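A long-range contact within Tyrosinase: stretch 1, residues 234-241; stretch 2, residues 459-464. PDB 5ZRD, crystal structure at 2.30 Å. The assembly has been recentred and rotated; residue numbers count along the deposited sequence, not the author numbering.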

ATOM      1  N   ARG A 234     -37.133 -22.076  27.763  1.00 37.36           N
ATOM      2  CA  ARG A 234     -36.205 -22.811  26.890  1.00 43.66           C
ATOM      3  C   ARG A 234     -35.427 -21.828  26.007  1.00 39.35           C
ATOM      4  O   ARG A 234     -34.564 -22.262  25.284  1.00 36.27           O
ATOM      5  N   ASN A 235     -35.738 -20.538  26.045  1.00 37.97           N
ATOM      6  CA  ASN A 235     -35.083 -19.560  25.166  1.00 39.54           C
ATOM      7  C   ASN A 235     -34.000 -18.722  25.847  1.00 36.42           C
ATOM      8  O   ASN A 235     -33.312 -17.975  25.143  1.00 39.15           O
ATOM      9  N   GLY A 236     -33.941 -18.737  27.169  1.00 32.83           N
ATOM     10  CA  GLY A 236     -33.091 -17.817  27.906  1.00 34.88           C
ATOM     11  C   GLY A 236     -31.626 -18.266  27.945  1.00 35.73           C
ATOM     12  O   GLY A 236     -31.258 -19.274  27.367  1.00 31.26           O
ATOM     13  N   VAL A 237     -30.792 -17.487  28.630  1.00 35.82           N
ATOM     14  CA  VAL A 237     -29.388 -17.815  28.734  1.00 35.11           C
ATOM     15  C   VAL A 237     -29.222 -19.058  29.604  1.00 33.25           C
ATOM     16  O   VAL A 237     -28.294 -19.815  29.388  1.00 31.34           O
ATOM     17  N   TYR A 238     -30.131 -19.280  30.548  1.00 28.07           N
ATOM     18  CA  TYR A 238     -30.038 -20.463  31.372  1.00 30.73           C
ATOM     19  C   TYR A 238     -30.108 -21.733  30.511  1.00 31.61           C
ATOM     20  O   TYR A 238     -29.194 -22.636  30.564  1.00 27.67           O
ATOM     21  N   ALA A 239     -31.175 -21.801  29.720  1.00 29.58           N
ATOM     22  CA  ALA A 239     -31.347 -22.895  28.754  1.00 32.66           C
ATOM     23  C   ALA A 239     -30.135 -23.005  27.820  1.00 32.08           C
ATOM     24  O   ALA A 239     -29.762 -24.110  27.458  1.00 29.10           O
ATOM     25  N   LYS A 240     -29.610 -21.874  27.339  1.00 29.19           N
ATOM     26  CA  LYS A 240     -28.530 -21.944  26.366  1.00 32.20           C
ATOM     27  C   LYS A 240     -27.262 -22.543  27.013  1.00 29.90           C
ATOM     28  O   LYS A 240     -26.555 -23.312  26.391  1.00 26.29           O
ATOM     29  N   TYR A 241     -26.990 -22.228  28.286  1.00 29.82           N
ATOM     30  CA  TYR A 241     -25.840 -22.803  29.011  1.00 28.60           C
ATOM     31  C   TYR A 241     -26.038 -24.308  29.236  1.00 29.23           C
ATOM     32  O   TYR A 241     -25.108 -25.087  29.043  1.00 25.66           O
ATOM     33  N   TYR A 459     -45.290 -16.674  17.892  1.00 40.48           N
ATOM     34  CA  TYR A 459     -44.402 -17.575  18.610  1.00 40.61           C
ATOM     35  C   TYR A 459     -42.994 -16.957  18.654  1.00 39.72           C
ATOM     36  O   TYR A 459     -42.449 -16.539  17.625  1.00 37.45           O
ATOM     37  N   TYR A 460     -42.428 -16.871  19.856  1.00 38.30           N
ATOM     38  CA  TYR A 460     -41.064 -16.402  20.030  1.00 39.53           C
ATOM     39  C   TYR A 460     -40.137 -17.603  19.885  1.00 33.36           C
ATOM     40  O   TYR A 460     -40.249 -18.516  20.664  1.00 36.09           O
ATOM     41  N   LEU A 461     -39.265 -17.610  18.873  1.00 33.63           N
ATOM     42  CA  LEU A 461     -38.408 -18.808  18.593  1.00 31.72           C
ATOM     43  C   LEU A 461     -37.040 -18.728  19.288  1.00 33.12           C
ATOM     44  O   LEU A 461     -36.359 -19.738  19.396  1.00 31.40           O
ATOM     45  N   GLY A 462     -36.621 -17.531  19.706  1.00 34.98           N
ATOM     46  CA  GLY A 462     -35.390 -17.361  20.459  1.00 37.94           C
ATOM     47  C   GLY A 462     -34.541 -16.194  19.969  1.00 37.16           C
ATOM     48  O   GLY A 462     -34.981 -15.427  19.113  1.00 36.26           O
ATOM     49  N   HIS A 463     -33.343 -16.056  20.576  1.00 32.45           N
ATOM     50  CA  HIS A 463     -32.365 -15.013  20.268  1.00 29.68           C
ATOM     51  C   HIS A 463     -31.014 -15.630  19.830  1.00 29.36           C
ATOM     52  O   HIS A 463     -30.707 -16.786  20.072  1.00 27.78           O
ATOM     53  N   LYS A 464     -30.231 -14.810  19.152  1.00 30.24           N
ATOM     54  CA  LYS A 464     -28.852 -15.064  18.840  1.00 32.44           C
ATOM     55  C   LYS A 464     -28.096 -13.751  19.036  1.00 31.08           C
ATOM     56  O   LYS A 464     -28.430 -12.751  18.428  1.00 29.66           O
TER

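This is a small, water-mediated contact in which the turn and first helical residues of one stretch settle against a strand more than 220 residues away, with H463 at its centre and no clear direct hydrogen bond across the interface. It buries 287 Å² in all, and N235 and H463 give up the most surface.

N235 points its CA-to-CB bond toward the strand, and its chi1 of -53° (m) lays the amide along the backbone there: ND2 of N235 is 3.8 Å from O of L461 and 4.0 Å from CA of G462, while OD1 of N235 lies 3.9 Å from CD2 of Y460. Y460 starts sideways, but chi1 t brings its ring nearer. G462 has phi/psi of 135/-175, where a CB would jam against the preceding carbonyl oxygen; the backbone alone calls for glycine, and an ideal CB would also sit 3.9 Å from ND2 of N235.

H463 likewise leaves the strand sideways, and chi1 p swings its imidazole to the turn. CE1 of H463 comes within 3.1 Å of O of N235, and G236 and V237 border the ring edge through backbone atoms. Both ring nitrogens are hydrogen-bonded elsewhere in the structure.

From the helix, K240 points toward the strand and covers one face of that ring. With chi1 m and chi3 t, CE of K240 lies 3.9 Å from the centroid of the H463 ring, over its face, in a CH-pi contact, while NZ of K240 continues to a water that bridges back to the strand.

Two waters carry the polar links between the stretches. Water 1 donates to O of N235 (2.6 Å) and accepts from N of H463 (3.0 Å), joining backbone to backbone. Water 2 accepts from NZ of K240 (3.1 Å) and donates a weak bond to O of H463 (3.3 Å).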

ATOM      1  CB  ARG A 234     -36.943 -23.848  26.014  1.00 46.69           C
ATOM      2  CG  ARG A 234     -37.826 -23.236  24.925  1.00 56.57           C
ATOM      3  CD  ARG A 234     -38.488 -24.179  23.914  1.00 60.70           C
ATOM      4  NE  ARG A 234     -39.649 -24.864  24.462  1.00 61.94           N
ATOM      5  CZ  ARG A 234     -39.579 -25.968  25.203  1.00 71.76           C
ATOM      6  NH1 ARG A 234     -40.660 -26.370  25.854  1.00 68.83           N
ATOM      7  NH2 ARG A 234     -38.440 -26.654  25.288  1.00 55.57           N
ATOM      8  CB  ASN A 235     -36.049 -18.475  24.718  1.00 39.81           C
ATOM      9  CG  ASN A 235     -37.271 -19.095  24.116  1.00 46.17           C
ATOM     10  OD1 ASN A 235     -38.364 -18.897  24.645  1.00 51.47           O
ATOM     11  ND2 ASN A 235     -37.058 -19.914  23.095  1.00 41.73           N
ATOM     12  CB  VAL A 237     -28.556 -16.649  29.295  1.00 34.65           C
ATOM     13  CG1 VAL A 237     -27.081 -17.037  29.368  1.00 32.89           C
ATOM     14  CG2 VAL A 237     -28.767 -15.399  28.455  1.00 32.03           C
ATOM     15  CB  TYR A 238     -31.127 -20.446  32.446  1.00 32.91           C
ATOM     16  CG  TYR A 238     -31.159 -21.667  33.324  1.00 31.56           C
ATOM     17  CD1 TYR A 238     -31.834 -22.819  32.939  1.00 32.67           C
ATOM     18  CD2 TYR A 238     -30.505 -21.679  34.547  1.00 32.02           C
ATOM     19  CE1 TYR A 238     -31.866 -23.943  33.763  1.00 34.33           C
ATOM     20  CE2 TYR A 238     -30.527 -22.793  35.375  1.00 31.49           C
ATOM     21  CZ  TYR A 238     -31.215 -23.929  34.986  1.00 33.45           C
ATOM     22  OH  TYR A 238     -31.228 -25.013  35.811  1.00 35.37           O
ATOM     23  CB  ALA A 239     -32.593 -22.681  27.932  1.00 35.56           C
ATOM     24  CB  LYS A 240     -28.275 -20.550  25.788  1.00 38.40           C
ATOM     25  CG  LYS A 240     -29.186 -20.121  24.645  1.00 43.37           C
ATOM     26  CD  LYS A 240     -28.455 -19.182  23.692  1.00 54.85           C
ATOM     27  CE  LYS A 240     -29.289 -18.691  22.522  1.00 61.34           C
ATOM     28  NZ  LYS A 240     -29.231 -19.632  21.377  1.00 65.37           N
ATOM     29  CB  TYR A 241     -25.638 -22.075  30.326  1.00 28.04           C
ATOM     30  CG  TYR A 241     -24.641 -20.944  30.352  1.00 31.60           C
ATOM     31  CD1 TYR A 241     -23.379 -21.076  29.784  1.00 34.03           C
ATOM     32  CD2 TYR A 241     -24.907 -19.780  31.060  1.00 29.82           C
ATOM     33  CE1 TYR A 241     -22.449 -20.045  29.833  1.00 33.25           C
ATOM     34  CE2 TYR A 241     -23.977 -18.757  31.137  1.00 29.52           C
ATOM     35  CZ  TYR A 241     -22.742 -18.887  30.528  1.00 32.07           C
ATOM     36  OH  TYR A 241     -21.793 -17.905  30.619  1.00 33.18           O
ATOM     37  CB  TYR A 459     -44.475 -18.966  17.975  1.00 45.88           C
ATOM     38  CG  TYR A 459     -45.830 -19.618  18.105  1.00 45.73           C
ATOM     39  CD1 TYR A 459     -46.139 -20.391  19.210  1.00 46.24           C
ATOM     40  CD2 TYR A 459     -46.809 -19.429  17.144  1.00 46.89           C
ATOM     41  CE1 TYR A 459     -47.381 -20.985  19.344  1.00 54.01           C
ATOM     42  CE2 TYR A 459     -48.068 -19.988  17.275  1.00 51.29           C
ATOM     43  CZ  TYR A 459     -48.351 -20.780  18.373  1.00 55.37           C
ATOM     44  OH  TYR A 459     -49.578 -21.364  18.501  1.00 58.05           O
ATOM     45  CB  TYR A 460     -40.886 -15.669  21.367  1.00 40.78           C
ATOM     46  CG  TYR A 460     -39.467 -15.214  21.597  1.00 40.22           C
ATOM     47  CD1 TYR A 460     -38.747 -14.578  20.597  1.00 37.90           C
ATOM     48  CD2 TYR A 460     -38.817 -15.502  22.789  1.00 38.20           C
ATOM     49  CE1 TYR A 460     -37.424 -14.216  20.788  1.00 40.10           C
ATOM     50  CE2 TYR A 460     -37.507 -15.118  23.009  1.00 38.49           C
ATOM     51  CZ  TYR A 460     -36.799 -14.489  21.998  1.00 40.87           C
ATOM     52  OH  TYR A 460     -35.507 -14.114  22.240  1.00 39.89           O
ATOM     53  CB  LEU A 461     -38.221 -18.889  17.088  1.00 34.22           C
ATOM     54  CG  LEU A 461     -39.517 -18.889  16.271  1.00 36.72           C
ATOM     55  CD1 LEU A 461     -39.217 -19.043  14.793  1.00 37.59           C
ATOM     56  CD2 LEU A 461     -40.451 -19.996  16.737  1.00 37.52           C
ATOM     57  CB  HIS A 463     -32.179 -14.089  21.466  1.00 29.77           C
ATOM     58  CG  HIS A 463     -31.441 -14.736  22.598  1.00 32.60           C
ATOM     59  ND1 HIS A 463     -32.086 -15.351  23.649  1.00 33.18           N
ATOM     60  CD2 HIS A 463     -30.121 -14.905  22.819  1.00 33.63           C
ATOM     61  CE1 HIS A 463     -31.190 -15.844  24.488  1.00 37.00           C
ATOM     62  NE2 HIS A 463     -29.979 -15.590  23.999  1.00 35.79           N
ATOM     63  CB  LYS A 464     -28.681 -15.549  17.403  1.00 33.79           C
ATOM     64  CG  LYS A 464     -27.247 -15.834  16.942  1.00 33.46           C
ATOM     65  CD  LYS A 464     -27.238 -16.169  15.459  1.00 38.29           C
ATOM     66  CE  LYS A 464     -25.865 -16.367  14.850  1.00 41.01           C
ATOM     67  NZ  LYS A 464     -25.400 -17.747  15.095  1.00 39.13           N
TER
HETATM   68  O   HOH W   1     -32.881 -18.318  22.559  1.00 36.07           O
HETATM   69  O   HOH W   2     -31.397 -19.913  19.225  1.00 57.75           O